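Local coordinates for protein esterase E25 (Uncultured bacterium, PDB 4Q05) that probably hydrolyses carboxylic esters, as a dimeric bacterial esterase of the hormone-sensitive lipase family with an alpha/beta hydrolase fold, at residues D52-I57 with A341-H346; E97-L102 with E152-A157; P126-K131 with A353-H358; L165-R170 with F185-H190; P178-D183 with A209-G214. One frame throughout, in Å; residues are numbered along the deposited sequence.

Interaction 1: residues D52-I57 with A341-H346; sequences DVLYNI and APETQH
Leu54 and Val53 carry most of this contact, and they meet different parts of the segment 341-346. Leu54 lies across the end of Glu343 at about a right angle. Its CD2 methyl comes within 3.6 Å of Glu343 OE2, and its CB is 3.8 Å from Glu343 OE1. The glutamate gets there by a bend at chi2 (84°), which turns the carboxylate back toward helix 52-59. The carboxylate is buried, but it has a polar partner: Glu343 OE1 is hydrogen-bonded to Ser51 OG, just ahead of that helix. The same serine hydroxyl accepts the backbone N-H of Leu54. With an alanine here in place of the glutamate, a gap is likely to open beside Leu54 and the Ser51 hydroxyl to lose its carboxylate partner. The contact joins an early helix of the chain to the start of helix 342-358, the last helix of this alpha/beta hydrolase. Ala341 is at the N-cap position of helix 342-358. Val53 covers that helix start with both methyls. CG1 of Val53 is set opposite its own backbone N (chi1 176°) and lies 3.8 Å from Ala341 CA. The other methyl, Val53 CG2, sits 3.9 Å from Pro342 CD, at the ring carbon next to the proline nitrogen. These two side chains pass each other at a slant. Thr340, just before Ala341, also touches Val53.

Interaction 2: residues E97-L102 with E152-A157; sequences EISKQL and EAIVIA
Ile154 points toward segment 97-102, the end of helix 91-102, and splits its two branches between neighbouring residues there. One branch is the CG2 methyl. It meets the matching methyl of Ile98, with Ile154 CG2 and Ile98 CG2 3.8 Å apart. In both isoleucines this methyl lies anti to the backbone N, while the longer branch runs beside it. The two side chains are inclined to each other, neither end-on nor square. The long arm of Ile98 turns away from the contact, because its chi2 of -86° folds CD1 off to one side. The other branch of Ile154 reaches Ser99. Here Ile154 CG1 is 3.7 Å from Ser99 OG. Its terminal CD1 methyl is modelled closer still, too near the oxygen for its exact place to be trusted. Helix 151-160 links strands 132-136 and 164-168, two parallel neighbours in the central sheet, and so forms the helix of a beta-alpha-beta crossover in the alpha/beta hydrolase fold. Helix 91-102 comes just before the first strand of that sheet and packs on the outer side of the crossover helix. The Ser99 hydroxyl finds its polar partner within its own helix: OG is hydrogen-bonded to Ala95 O, one turn back. Val104 and Val119 also touch Ile154, whereas Ala153 and Ile156 face the strands on the inner side.

Interaction 3: residues P126-K131 with A353-H358; sequences PDLEDK and AFLLQH
Leu128 and Leu356 share nearly the same torsions, with CG anti to the carbonyl carbon in each (chi1 -63° and -71°), and this sets their CD2 methyls against each other. Leu128 CD2 and Leu356 CD2 are 3.6 Å apart, and the two side chains cross at about a right angle. The same methyl of Leu356 also touches Asp127, with Leu356 CD2 3.5 Å from Asp127 CB. Thus the apolar root of the aspartate is used here. On the buried side, Leu128 CD2 lies 4.1 Å from Leu355 CB. The segment 126-131 is tied together by Lys131. Its NZ bonds to Asp127 O at 2.8 Å, tilted 25° from the carbonyl plane. Lys131 NZ also forms a salt bridge of 2.7 Å with Asp130 OD1, on the syn lone pair. This one amine thus ties Asp127 and Asp130 together. Asp130 has a second charged partner through its other oxygen, Lys199. Leu128 to Lys131 forms a type I beta turn, closed by Lys131 N bonding to Leu128 O, that leads into strand 132-136. The contact thus sets the connection between strands 114-120 and 132-136 against the last turns of the C-terminal helix of the alpha/beta hydrolase fold.

Interaction 4: residues L165-R170 with F185-H190; sequences LSIDYR and FTVYQH
Val187 packs helix 179-194 onto strand 164-168 through Leu165 and Ile167, within a beta-alpha-beta crossover of the alpha/beta hydrolase fold. The helix leads from this strand to strand 200-205, which runs parallel to it with strand 132-136 in between. Leu165 and Ile167 are two residues apart on the strand, and both point to the same face of the sheet. One methyl of Val187 meets them both. Val187 CG1 is 3.9 Å from Ile167 CD1 and 4.0 Å from Leu165 CD2. In each pair the side chains reach toward each other tip to tip. The valine methyl stands anti to its backbone N (chi1 170°), which carries it out from the helix between the two strand residues. Ile167 CD1 also lies 3.9 Å from Val187 CB, and it gets that far because the long branch is stretched out (chi2 177°). All three side chains are buried, and they meet by apolar packing. Val114 of strand 114-120 touches both Ile167 and Val187, and Leu191, one turn along the helix, touches Leu165. On another side of the same helix, Phe185 and Tyr188 pack against Leu219 of helix 206-221.

Interaction 5: residues P178-D183 with A209-G214; sequences PAARDD and ANLTMG
Helices 179-183 and 209-214 cross at -64°, with axes 9.9 Å apart, and their backbones come nearest at Arg181 and Leu211. Leu211 has the most surface buried here. Both of its methyls reach Ala180, with Leu211 CD1 3.7 Å and Leu211 CD2 3.9 Å from Ala180 CB. The CD2 methyl also rests near the backbone of the first helix, 3.9 Å from Arg181 N. A small alanine at this point lets the leucine come close to the helix surface. Leu211 CG is anti to the carbonyl carbon (chi1 -61°), and from there the fork of methyls is pressed on the alanine. Tyr169 touches both Ala180 and Leu211. Arg181 makes the second half of the contact. Its chain is extended from CG to NE and carries the guanidinium along the crossing toward Gly214. The nitrogen does not bond the carbonyl directly, as Arg181 NH1 stays 4.0 Å from Gly214 O. A water joins them instead. It accepts from Arg181 NH1 at 2.8 Å and donates to Gly214 O at 2.6 Å. The water lies in the guanidinium plane, at the edge of the group. Ser206, the first residue of helix 206-221, is the serine of a GxSxG sequence that spans the end of strand 200-205 and the start of this helix. This is consistent with the nucleophile elbow of alpha/beta hydrolases, and Leu211 touches its residues. The start of helix 179-194 is in this way packed against the helix that follows the probable elbow.

In the fold
The contacts lie around the central mixed sheet. Interactions 4 and 5 are the closest pair, with centres 9 Å apart. They share helix 179-194, and a salt bridge from Arg170 to Asp183 joins them. Interaction 2 touches interaction 4 where Ala153 meets Ser166, as helix 151-160 leads into strand 164-168. Interactions 1 and 3 use opposite ends of helix 342-358, with centres 25 Å apart. Along the chain, interactions 2, 4 and 5 all fall inside the long loop closed by interaction 1, and interactions 4 and 5 interleave. The C-terminal helix therefore packs on early parts of the chain, while the others join helix 151-160 to helix 91-102, and helix 179-194 to strand 164-168 and helix 206-221.

Interaction 1: residues D52-I57 with A341-H346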
# COMPACT_ATOMS: atom_id res chain seq x y z
N ASP A 52 19.70 0.72 -2.53
CA ASP A 52 20.76 -0.02 -3.20
C ASP A 52 20.81 -1.47 -2.74
O ASP A 52 20.95 -2.38 -3.54
CB ASP A 52 22.11 0.66 -2.98
CG ASP A 52 22.18 2.01 -3.66
OD1 ASP A 52 21.31 2.28 -4.52
OD2 ASP A 52 23.09 2.80 -3.33
N VAL A 53 20.67 -1.69 -1.43
CA VAL A 53 20.70 -3.05 -0.90
C VAL A 53 19.62 -3.92 -1.55
O VAL A 53 19.89 -5.04 -1.99
CB VAL A 53 20.51 -3.06 0.64
CG1 VAL A 53 20.45 -4.48 1.18
CG2 VAL A 53 21.64 -2.27 1.32
N LEU A 54 18.39 -3.42 -1.61
CA LEU A 54 17.29 -4.22 -2.16
C LEU A 54 17.43 -4.35 -3.67
O LEU A 54 17.23 -5.42 -4.25
CB LEU A 54 15.93 -3.61 -1.79
CG LEU A 54 14.73 -4.38 -2.32
CD1 LEU A 54 14.78 -5.81 -1.80
CD2 LEU A 54 13.42 -3.70 -1.93
N TYR A 55 17.80 -3.24 -4.31
CA TYR A 55 18.07 -3.26 -5.74
C TYR A 55 19.10 -4.35 -6.08
O TYR A 55 18.93 -5.12 -7.04
CB TYR A 55 18.59 -1.91 -6.19
CG TYR A 55 18.88 -1.84 -7.67
CD1 TYR A 55 20.12 -2.24 -8.18
CD2 TYR A 55 17.92 -1.38 -8.56
CE1 TYR A 55 20.39 -2.17 -9.53
CE2 TYR A 55 18.19 -1.31 -9.93
CZ TYR A 55 19.43 -1.71 -10.41
OH TYR A 55 19.71 -1.65 -11.75
N ASN A 56 20.16 -4.44 -5.29
CA ASN A 56 21.18 -5.45 -5.57
C ASN A 56 20.68 -6.87 -5.32
O ASN A 56 20.94 -7.78 -6.10
CB ASN A 56 22.47 -5.15 -4.79
CG ASN A 56 23.20 -3.93 -5.34
OD1 ASN A 56 23.12 -3.64 -6.53
ND2 ASN A 56 23.90 -3.21 -4.46
N ILE A 57 19.93 -7.06 -4.23
CA ILE A 57 19.32 -8.35 -3.98
C ILE A 57 18.47 -8.78 -5.16
O ILE A 57 18.59 -9.89 -5.68
CB ILE A 57 18.45 -8.33 -2.72
CG1 ILE A 57 19.33 -8.27 -1.47
CG2 ILE A 57 17.54 -9.56 -2.68
CD1 ILE A 57 18.54 -8.19 -0.18
N ALA A 341 18.99 -3.74 4.77
CA ALA A 341 18.16 -3.00 3.81
C ALA A 341 17.57 -1.77 4.49
O ALA A 341 16.99 -1.87 5.57
CB ALA A 341 17.06 -3.89 3.26
N PRO A 342 17.74 -0.60 3.88
CA PRO A 342 17.02 0.54 4.48
C PRO A 342 15.53 0.27 4.67
O PRO A 342 14.98 0.77 5.63
CB PRO A 342 17.27 1.67 3.47
CG PRO A 342 18.69 1.36 2.96
CD PRO A 342 18.75 -0.17 2.89
N GLU A 343 14.91 -0.51 3.79
CA GLU A 343 13.48 -0.81 3.91
C GLU A 343 13.19 -1.51 5.23
O GLU A 343 12.24 -1.19 5.93
CB GLU A 343 13.01 -1.72 2.76
CG GLU A 343 12.92 -1.02 1.41
CD GLU A 343 14.25 -0.96 0.66
OE1 GLU A 343 15.29 -1.38 1.22
OE2 GLU A 343 14.26 -0.48 -0.50
N THR A 344 14.02 -2.49 5.54
CA THR A 344 13.90 -3.26 6.76
C THR A 344 14.19 -2.42 7.99
O THR A 344 13.47 -2.49 8.99
CB THR A 344 14.87 -4.46 6.69
OG1 THR A 344 14.49 -5.28 5.59
CG2 THR A 344 14.85 -5.27 7.97
N GLN A 345 15.24 -1.62 7.93
CA GLN A 345 15.58 -0.77 9.06
C GLN A 345 14.45 0.21 9.33
O GLN A 345 14.10 0.47 10.48
CB GLN A 345 16.88 -0.00 8.81
CG GLN A 345 18.10 -0.89 8.69
CD GLN A 345 19.34 -0.09 8.38
OE1 GLN A 345 19.25 1.05 7.93
NE2 GLN A 345 20.50 -0.69 8.62
N HIS A 346 13.87 0.75 8.27
CA HIS A 346 12.78 1.70 8.42
C HIS A 346 11.55 0.97 8.97
O HIS A 346 10.92 1.40 9.95
CB HIS A 346 12.45 2.33 7.08
CG HIS A 346 11.20 3.15 7.09
ND1 HIS A 346 10.94 4.10 8.05
CD2 HIS A 346 10.14 3.17 6.25
CE1 HIS A 346 9.77 4.68 7.80
NE2 HIS A 346 9.27 4.13 6.72

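Interaction 2: residues E97-L102 with E152-A157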
# COMPACT_ATOMS: atom_id res chain seq x y z
N GLU A 97 23.04 -17.85 12.59
CA GLU A 97 24.04 -16.91 12.09
C GLU A 97 23.64 -15.48 12.40
O GLU A 97 24.45 -14.70 12.90
CB GLU A 97 24.26 -17.10 10.59
CG GLU A 97 25.37 -16.21 10.02
CD GLU A 97 26.75 -16.50 10.63
OE1 GLU A 97 26.92 -17.56 11.27
OE2 GLU A 97 27.66 -15.66 10.45
N ILE A 98 22.39 -15.12 12.10
CA ILE A 98 21.92 -13.78 12.42
C ILE A 98 22.01 -13.56 13.92
O ILE A 98 22.42 -12.49 14.37
CB ILE A 98 20.47 -13.55 12.00
CG1 ILE A 98 20.24 -13.98 10.55
CG2 ILE A 98 20.11 -12.10 12.17
CD1 ILE A 98 20.57 -12.92 9.54
N SER A 99 21.62 -14.58 14.69
CA SER A 99 21.61 -14.49 16.15
C SER A 99 23.00 -14.18 16.68
O SER A 99 23.18 -13.28 17.49
CB SER A 99 21.12 -15.80 16.78
OG SER A 99 19.77 -16.04 16.45
N LYS A 100 23.98 -14.96 16.24
CA LYS A 100 25.36 -14.76 16.67
C LYS A 100 25.81 -13.36 16.29
O LYS A 100 26.35 -12.62 17.12
CB LYS A 100 26.29 -15.79 16.05
CG LYS A 100 26.05 -17.21 16.53
CD LYS A 100 26.99 -18.20 15.84
CE LYS A 100 28.44 -17.95 16.24
NZ LYS A 100 28.68 -18.23 17.69
N GLN A 101 25.58 -12.98 15.04
CA GLN A 101 26.05 -11.70 14.55
C GLN A 101 25.47 -10.52 15.33
O GLN A 101 26.15 -9.53 15.57
CB GLN A 101 25.75 -11.53 13.06
CG GLN A 101 26.31 -10.24 12.47
CD GLN A 101 25.52 -9.71 11.29
OE1 GLN A 101 24.60 -10.37 10.78
NE2 GLN A 101 25.87 -8.50 10.84
N LEU A 102 24.21 -10.63 15.72
CA LEU A 102 23.54 -9.51 16.35
C LEU A 102 23.44 -9.64 17.87
O LEU A 102 22.89 -8.78 18.55
CB LEU A 102 22.16 -9.30 15.73
CG LEU A 102 22.24 -8.95 14.24
CD1 LEU A 102 20.86 -8.95 13.60
CD2 LEU A 102 22.91 -7.61 14.05
N GLU A 152 12.41 -14.46 11.59
CA GLU A 152 11.68 -13.20 11.66
C GLU A 152 11.60 -12.65 13.10
O GLU A 152 11.59 -11.44 13.31
CB GLU A 152 10.29 -13.32 11.05
CG GLU A 152 9.48 -12.03 11.10
CD GLU A 152 8.09 -12.19 10.51
OE1 GLU A 152 7.47 -13.27 10.69
OE2 GLU A 152 7.61 -11.23 9.88
N ALA A 153 11.53 -13.56 14.07
CA ALA A 153 11.49 -13.18 15.48
C ALA A 153 12.78 -12.48 15.86
O ALA A 153 12.79 -11.53 16.64
CB ALA A 153 11.32 -14.42 16.35
N ILE A 154 13.89 -12.99 15.35
CA ILE A 154 15.19 -12.39 15.61
C ILE A 154 15.23 -10.97 15.03
O ILE A 154 15.72 -10.04 15.67
CB ILE A 154 16.30 -13.25 15.01
CG1 ILE A 154 16.39 -14.59 15.77
CG2 ILE A 154 17.64 -12.52 15.03
CD1 ILE A 154 17.15 -15.66 15.00
N VAL A 155 14.69 -10.81 13.82
CA VAL A 155 14.67 -9.51 13.17
C VAL A 155 13.81 -8.53 13.95
O VAL A 155 14.21 -7.39 14.22
CB VAL A 155 14.11 -9.58 11.74
CG1 VAL A 155 13.90 -8.17 11.21
CG2 VAL A 155 15.03 -10.38 10.84
N ILE A 156 12.61 -8.96 14.32
CA ILE A 156 11.74 -8.13 15.11
C ILE A 156 12.42 -7.76 16.43
O ILE A 156 12.44 -6.59 16.84
CB ILE A 156 10.40 -8.85 15.38
CG1 ILE A 156 9.62 -9.03 14.07
CG2 ILE A 156 9.59 -8.09 16.40
CD1 ILE A 156 8.38 -9.93 14.21
N ALA A 157 12.97 -8.76 17.11
CA ALA A 157 13.58 -8.50 18.42
C ALA A 157 14.67 -7.42 18.32
O ALA A 157 14.62 -6.43 19.05
CB ALA A 157 14.14 -9.78 19.01

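Interaction 3: residues P126-K131 with A353-H358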
# COMPACT_ATOMS: atom_id res chain seq x y z
N PRO A 126 13.69 1.28 26.40
CA PRO A 126 13.27 1.56 27.77
C PRO A 126 11.77 1.35 27.99
O PRO A 126 11.38 0.64 28.91
CB PRO A 126 13.64 3.04 27.94
CG PRO A 126 14.85 3.20 27.06
CD PRO A 126 14.62 2.29 25.87
N ASP A 127 10.94 1.95 27.14
CA ASP A 127 9.50 1.83 27.34
C ASP A 127 8.93 0.50 26.84
O ASP A 127 7.72 0.29 26.91
CB ASP A 127 8.75 3.01 26.70
CG ASP A 127 9.04 4.34 27.38
OD1 ASP A 127 9.28 4.35 28.61
OD2 ASP A 127 9.04 5.37 26.68
N LEU A 128 9.79 -0.39 26.33
CA LEU A 128 9.35 -1.73 25.93
C LEU A 128 9.89 -2.79 26.88
O LEU A 128 9.71 -4.00 26.66
CB LEU A 128 9.79 -2.04 24.49
CG LEU A 128 9.18 -1.12 23.43
CD1 LEU A 128 9.56 -1.61 22.03
CD2 LEU A 128 7.67 -1.07 23.60
N GLU A 129 10.53 -2.33 27.94
CA GLU A 129 11.15 -3.22 28.92
C GLU A 129 10.15 -4.17 29.61
O GLU A 129 10.49 -5.30 29.92
CB GLU A 129 11.95 -2.40 29.94
CG GLU A 129 12.58 -3.22 31.03
CD GLU A 129 13.60 -4.20 30.51
OE1 GLU A 129 14.23 -3.92 29.47
OE2 GLU A 129 13.78 -5.26 31.15
N ASP A 130 8.93 -3.71 29.86
CA ASP A 130 7.92 -4.58 30.46
C ASP A 130 6.92 -5.07 29.41
O ASP A 130 5.81 -5.49 29.75
CB ASP A 130 7.16 -3.86 31.57
CG ASP A 130 6.30 -2.72 31.05
OD1 ASP A 130 6.57 -2.23 29.93
OD2 ASP A 130 5.37 -2.31 31.78
N LYS A 131 7.31 -5.02 28.15
CA LYS A 131 6.40 -5.40 27.07
C LYS A 131 6.87 -6.72 26.45
O LYS A 131 8.00 -7.15 26.66
CB LYS A 131 6.36 -4.29 26.01
CG LYS A 131 6.05 -2.89 26.54
CD LYS A 131 4.78 -2.87 27.38
CE LYS A 131 4.29 -1.45 27.61
NZ LYS A 131 5.38 -0.57 28.12
N ALA A 353 8.18 2.28 16.90
CA ALA A 353 7.40 3.46 17.25
C ALA A 353 5.94 3.08 17.49
O ALA A 353 5.27 3.64 18.34
CB ALA A 353 7.50 4.52 16.16
N PHE A 354 5.48 2.09 16.75
CA PHE A 354 4.10 1.64 16.81
C PHE A 354 3.85 0.93 18.14
O PHE A 354 2.82 1.12 18.78
CB PHE A 354 3.83 0.71 15.63
CG PHE A 354 2.40 0.27 15.51
CD1 PHE A 354 1.49 1.02 14.79
CD2 PHE A 354 1.99 -0.92 16.09
CE1 PHE A 354 0.18 0.60 14.66
CE2 PHE A 354 0.67 -1.36 15.95
CZ PHE A 354 -0.23 -0.58 15.24
N LEU A 355 4.81 0.10 18.56
CA LEU A 355 4.73 -0.57 19.86
C LEU A 355 4.82 0.42 21.02
O LEU A 355 4.12 0.28 22.02
CB LEU A 355 5.83 -1.62 19.99
CG LEU A 355 5.84 -2.76 18.97
CD1 LEU A 355 6.98 -3.72 19.25
CD2 LEU A 355 4.50 -3.50 18.96
N LEU A 356 5.69 1.41 20.90
CA LEU A 356 5.78 2.45 21.93
C LEU A 356 4.46 3.21 22.06
O LEU A 356 4.06 3.59 23.15
CB LEU A 356 6.92 3.43 21.65
CG LEU A 356 8.32 2.85 21.84
CD1 LEU A 356 9.37 3.85 21.40
CD2 LEU A 356 8.53 2.45 23.30
N GLN A 357 3.78 3.42 20.94
CA GLN A 357 2.52 4.16 21.01
C GLN A 357 1.35 3.35 21.57
O GLN A 357 0.54 3.88 22.33
CB GLN A 357 2.13 4.73 19.65
CG GLN A 357 0.73 5.32 19.65
CD GLN A 357 0.48 6.25 18.48
OE1 GLN A 357 -0.59 6.87 18.38
NE2 GLN A 357 1.45 6.36 17.58
N HIS A 358 1.27 2.07 21.22
CA HIS A 358 0.07 1.31 21.52
C HIS A 358 0.14 0.37 22.73
O HIS A 358 -0.88 0.07 23.34
CB HIS A 358 -0.41 0.57 20.27
CG HIS A 358 -0.73 1.48 19.13
ND1 HIS A 358 -1.77 2.38 19.16
CD2 HIS A 358 -0.13 1.65 17.93
CE1 HIS A 358 -1.81 3.05 18.03
NE2 HIS A 358 -0.82 2.63 17.26

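Interaction 4: residues L165-R170 with F185-H190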
# COMPACT_ATOMS: atom_id res chain seq x y z
N LEU A 165 8.69 -13.67 22.03
CA LEU A 165 8.42 -15.06 22.34
C LEU A 165 7.83 -15.67 21.08
O LEU A 165 6.71 -15.34 20.69
CB LEU A 165 7.43 -15.15 23.51
CG LEU A 165 6.95 -16.56 23.88
CD1 LEU A 165 8.12 -17.39 24.40
CD2 LEU A 165 5.85 -16.48 24.93
N SER A 166 8.59 -16.53 20.41
CA SER A 166 8.11 -17.11 19.16
C SER A 166 7.47 -18.46 19.41
O SER A 166 8.06 -19.33 20.03
CB SER A 166 9.24 -17.24 18.14
OG SER A 166 8.71 -17.54 16.85
N ILE A 167 6.24 -18.61 18.92
CA ILE A 167 5.51 -19.84 19.15
C ILE A 167 5.74 -20.87 18.05
O ILE A 167 5.41 -20.66 16.89
CB ILE A 167 4.01 -19.57 19.28
CG1 ILE A 167 3.79 -18.48 20.35
CG2 ILE A 167 3.28 -20.89 19.58
CD1 ILE A 167 2.35 -18.07 20.53
N ASP A 168 6.32 -22.00 18.44
CA ASP A 168 6.60 -23.09 17.52
C ASP A 168 5.39 -24.01 17.53
O ASP A 168 5.41 -25.11 18.08
CB ASP A 168 7.87 -23.79 17.99
CG ASP A 168 8.18 -25.03 17.19
OD1 ASP A 168 7.68 -25.18 16.06
OD2 ASP A 168 8.95 -25.85 17.71
N TYR A 169 4.31 -23.53 16.93
CA TYR A 169 3.04 -24.22 16.99
C TYR A 169 3.06 -25.47 16.14
O TYR A 169 3.78 -25.55 15.14
CB TYR A 169 1.91 -23.28 16.53
CG TYR A 169 2.23 -22.50 15.26
CD1 TYR A 169 2.05 -23.07 14.01
CD2 TYR A 169 2.72 -21.20 15.33
CE1 TYR A 169 2.33 -22.36 12.85
CE2 TYR A 169 3.00 -20.47 14.17
CZ TYR A 169 2.80 -21.07 12.93
OH TYR A 169 3.07 -20.37 11.78
N ARG A 170 2.25 -26.44 16.53
CA ARG A 170 2.17 -27.71 15.81
C ARG A 170 1.50 -27.48 14.46
O ARG A 170 0.51 -26.75 14.37
CB ARG A 170 1.37 -28.74 16.63
CG ARG A 170 2.07 -29.28 17.88
CD ARG A 170 1.10 -30.09 18.77
NE ARG A 170 -0.01 -29.25 19.21
CZ ARG A 170 -1.28 -29.66 19.34
NH1 ARG A 170 -1.61 -30.92 19.08
NH2 ARG A 170 -2.21 -28.80 19.75
N PHE A 185 -3.38 -20.17 21.11
CA PHE A 185 -4.30 -19.82 22.18
C PHE A 185 -3.77 -20.23 23.55
O PHE A 185 -3.84 -19.47 24.52
CB PHE A 185 -5.67 -20.45 21.92
CG PHE A 185 -6.68 -20.16 22.99
CD1 PHE A 185 -7.26 -18.91 23.08
CD2 PHE A 185 -7.04 -21.14 23.90
CE1 PHE A 185 -8.20 -18.64 24.06
CE2 PHE A 185 -7.98 -20.87 24.88
CZ PHE A 185 -8.56 -19.62 24.96
N THR A 186 -3.21 -21.44 23.63
CA THR A 186 -2.67 -21.96 24.88
C THR A 186 -1.60 -21.05 25.45
O THR A 186 -1.63 -20.70 26.62
CB THR A 186 -2.08 -23.38 24.68
OG1 THR A 186 -3.14 -24.30 24.42
CG2 THR A 186 -1.33 -23.84 25.91
N VAL A 187 -0.66 -20.66 24.60
CA VAL A 187 0.41 -19.78 25.06
C VAL A 187 -0.14 -18.42 25.46
O VAL A 187 0.23 -17.86 26.49
CB VAL A 187 1.50 -19.62 23.99
CG1 VAL A 187 2.48 -18.52 24.38
CG2 VAL A 187 2.23 -20.93 23.79
N TYR A 188 -1.04 -17.89 24.64
CA TYR A 188 -1.63 -16.59 24.96
C TYR A 188 -2.35 -16.61 26.31
O TYR A 188 -2.16 -15.71 27.14
CB TYR A 188 -2.59 -16.14 23.86
CG TYR A 188 -3.10 -14.74 24.05
CD1 TYR A 188 -2.29 -13.64 23.77
CD2 TYR A 188 -4.40 -14.51 24.51
CE1 TYR A 188 -2.76 -12.35 23.94
CE2 TYR A 188 -4.87 -13.23 24.68
CZ TYR A 188 -4.04 -12.15 24.39
OH TYR A 188 -4.50 -10.86 24.56
N GLN A 189 -3.20 -17.61 26.53
CA GLN A 189 -3.91 -17.71 27.80
C GLN A 189 -2.95 -17.76 28.97
O GLN A 189 -3.15 -17.09 29.98
CB GLN A 189 -4.82 -18.94 27.84
CG GLN A 189 -6.14 -18.74 27.12
CD GLN A 189 -7.35 -19.09 27.99
OE1 GLN A 189 -7.52 -20.24 28.41
NE2 GLN A 189 -8.19 -18.08 28.27
N HIS A 190 -1.89 -18.55 28.83
CA HIS A 190 -0.89 -18.64 29.88
C HIS A 190 -0.30 -17.27 30.19
O HIS A 190 -0.14 -16.91 31.35
CB HIS A 190 0.22 -19.61 29.49
CG HIS A 190 1.38 -19.60 30.44
ND1 HIS A 190 1.39 -20.31 31.62
CD2 HIS A 190 2.58 -18.97 30.37
CE1 HIS A 190 2.54 -20.11 32.24
NE2 HIS A 190 3.28 -19.31 31.50

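Interaction 5: residues P178-D183 with A209-G214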
# COMPACT_ATOMS: atom_id res chain seq x y z
N PRO A 178 -7.09 -27.86 14.06
CA PRO A 178 -6.64 -26.58 14.58
C PRO A 178 -5.56 -26.71 15.65
O PRO A 178 -5.54 -25.91 16.57
CB PRO A 178 -7.91 -26.02 15.22
CG PRO A 178 -8.54 -27.24 15.82
CD PRO A 178 -8.18 -28.41 14.90
N ALA A 179 -4.68 -27.70 15.54
CA ALA A 179 -3.60 -27.83 16.51
C ALA A 179 -2.78 -26.52 16.66
O ALA A 179 -2.49 -26.08 17.77
CB ALA A 179 -2.69 -29.00 16.16
N ALA A 180 -2.44 -25.89 15.54
CA ALA A 180 -1.67 -24.65 15.59
C ALA A 180 -2.46 -23.56 16.30
O ALA A 180 -1.96 -22.88 17.20
CB ALA A 180 -1.26 -24.18 14.17
N ARG A 181 -3.71 -23.38 15.88
CA ARG A 181 -4.61 -22.44 16.54
C ARG A 181 -4.61 -22.69 18.05
O ARG A 181 -4.46 -21.75 18.84
CB ARG A 181 -6.01 -22.62 15.96
CG ARG A 181 -7.17 -22.04 16.76
CD ARG A 181 -8.47 -22.44 16.07
NE ARG A 181 -9.63 -21.72 16.56
CZ ARG A 181 -10.11 -20.60 16.04
NH1 ARG A 181 -9.52 -20.04 14.98
NH2 ARG A 181 -11.17 -20.02 16.57
N ASP A 182 -4.78 -23.95 18.43
CA ASP A 182 -4.84 -24.31 19.85
C ASP A 182 -3.57 -23.91 20.59
O ASP A 182 -3.62 -23.34 21.68
CB ASP A 182 -5.08 -25.82 20.03
CG ASP A 182 -6.50 -26.25 19.63
OD1 ASP A 182 -7.38 -25.37 19.50
OD2 ASP A 182 -6.72 -27.46 19.45
N ASP A 183 -2.43 -24.21 19.98
CA ASP A 183 -1.14 -23.86 20.57
C ASP A 183 -0.97 -22.38 20.79
O ASP A 183 -0.51 -21.94 21.85
CB ASP A 183 0.01 -24.38 19.71
CG ASP A 183 0.15 -25.89 19.80
OD1 ASP A 183 -0.57 -26.48 20.62
OD2 ASP A 183 0.99 -26.45 19.06
N ALA A 209 0.54 -15.10 10.67
CA ALA A 209 -0.34 -13.93 10.68
C ALA A 209 -1.79 -14.39 10.54
O ALA A 209 -2.70 -13.77 11.09
CB ALA A 209 0.01 -13.00 9.54
N ASN A 210 -1.99 -15.47 9.78
CA ASN A 210 -3.30 -16.08 9.64
C ASN A 210 -3.80 -16.57 11.01
O ASN A 210 -4.92 -16.25 11.40
CB ASN A 210 -3.24 -17.23 8.62
CG ASN A 210 -4.57 -17.93 8.45
OD1 ASN A 210 -5.16 -18.42 9.43
ND2 ASN A 210 -5.06 -18.00 7.21
N LEU A 211 -2.98 -17.31 11.73
CA LEU A 211 -3.35 -17.76 13.09
C LEU A 211 -3.59 -16.58 14.01
O LEU A 211 -4.49 -16.60 14.84
CB LEU A 211 -2.26 -18.64 13.70
CG LEU A 211 -1.91 -19.93 12.98
CD1 LEU A 211 -0.65 -20.53 13.61
CD2 LEU A 211 -3.10 -20.91 12.99
N THR A 212 -2.77 -15.54 13.85
CA THR A 212 -2.92 -14.35 14.69
C THR A 212 -4.30 -13.73 14.49
O THR A 212 -5.03 -13.45 15.44
CB THR A 212 -1.80 -13.33 14.41
OG1 THR A 212 -0.57 -13.84 14.94
CG2 THR A 212 -2.09 -11.99 15.07
N MET A 213 -4.68 -13.53 13.24
CA MET A 213 -6.00 -12.98 12.94
C MET A 213 -7.10 -13.89 13.50
O MET A 213 -8.06 -13.42 14.10
CB MET A 213 -6.16 -12.78 11.43
CG MET A 213 -5.23 -11.70 10.86
SD MET A 213 -5.44 -11.58 9.07
CE MET A 213 -7.09 -10.86 8.96
N GLY A 214 -6.97 -15.20 13.28
CA GLY A 214 -7.96 -16.14 13.77
C GLY A 214 -8.06 -16.14 15.28
O GLY A 214 -9.15 -16.18 15.85
O HOH W 1 -10.98 -17.69 14.67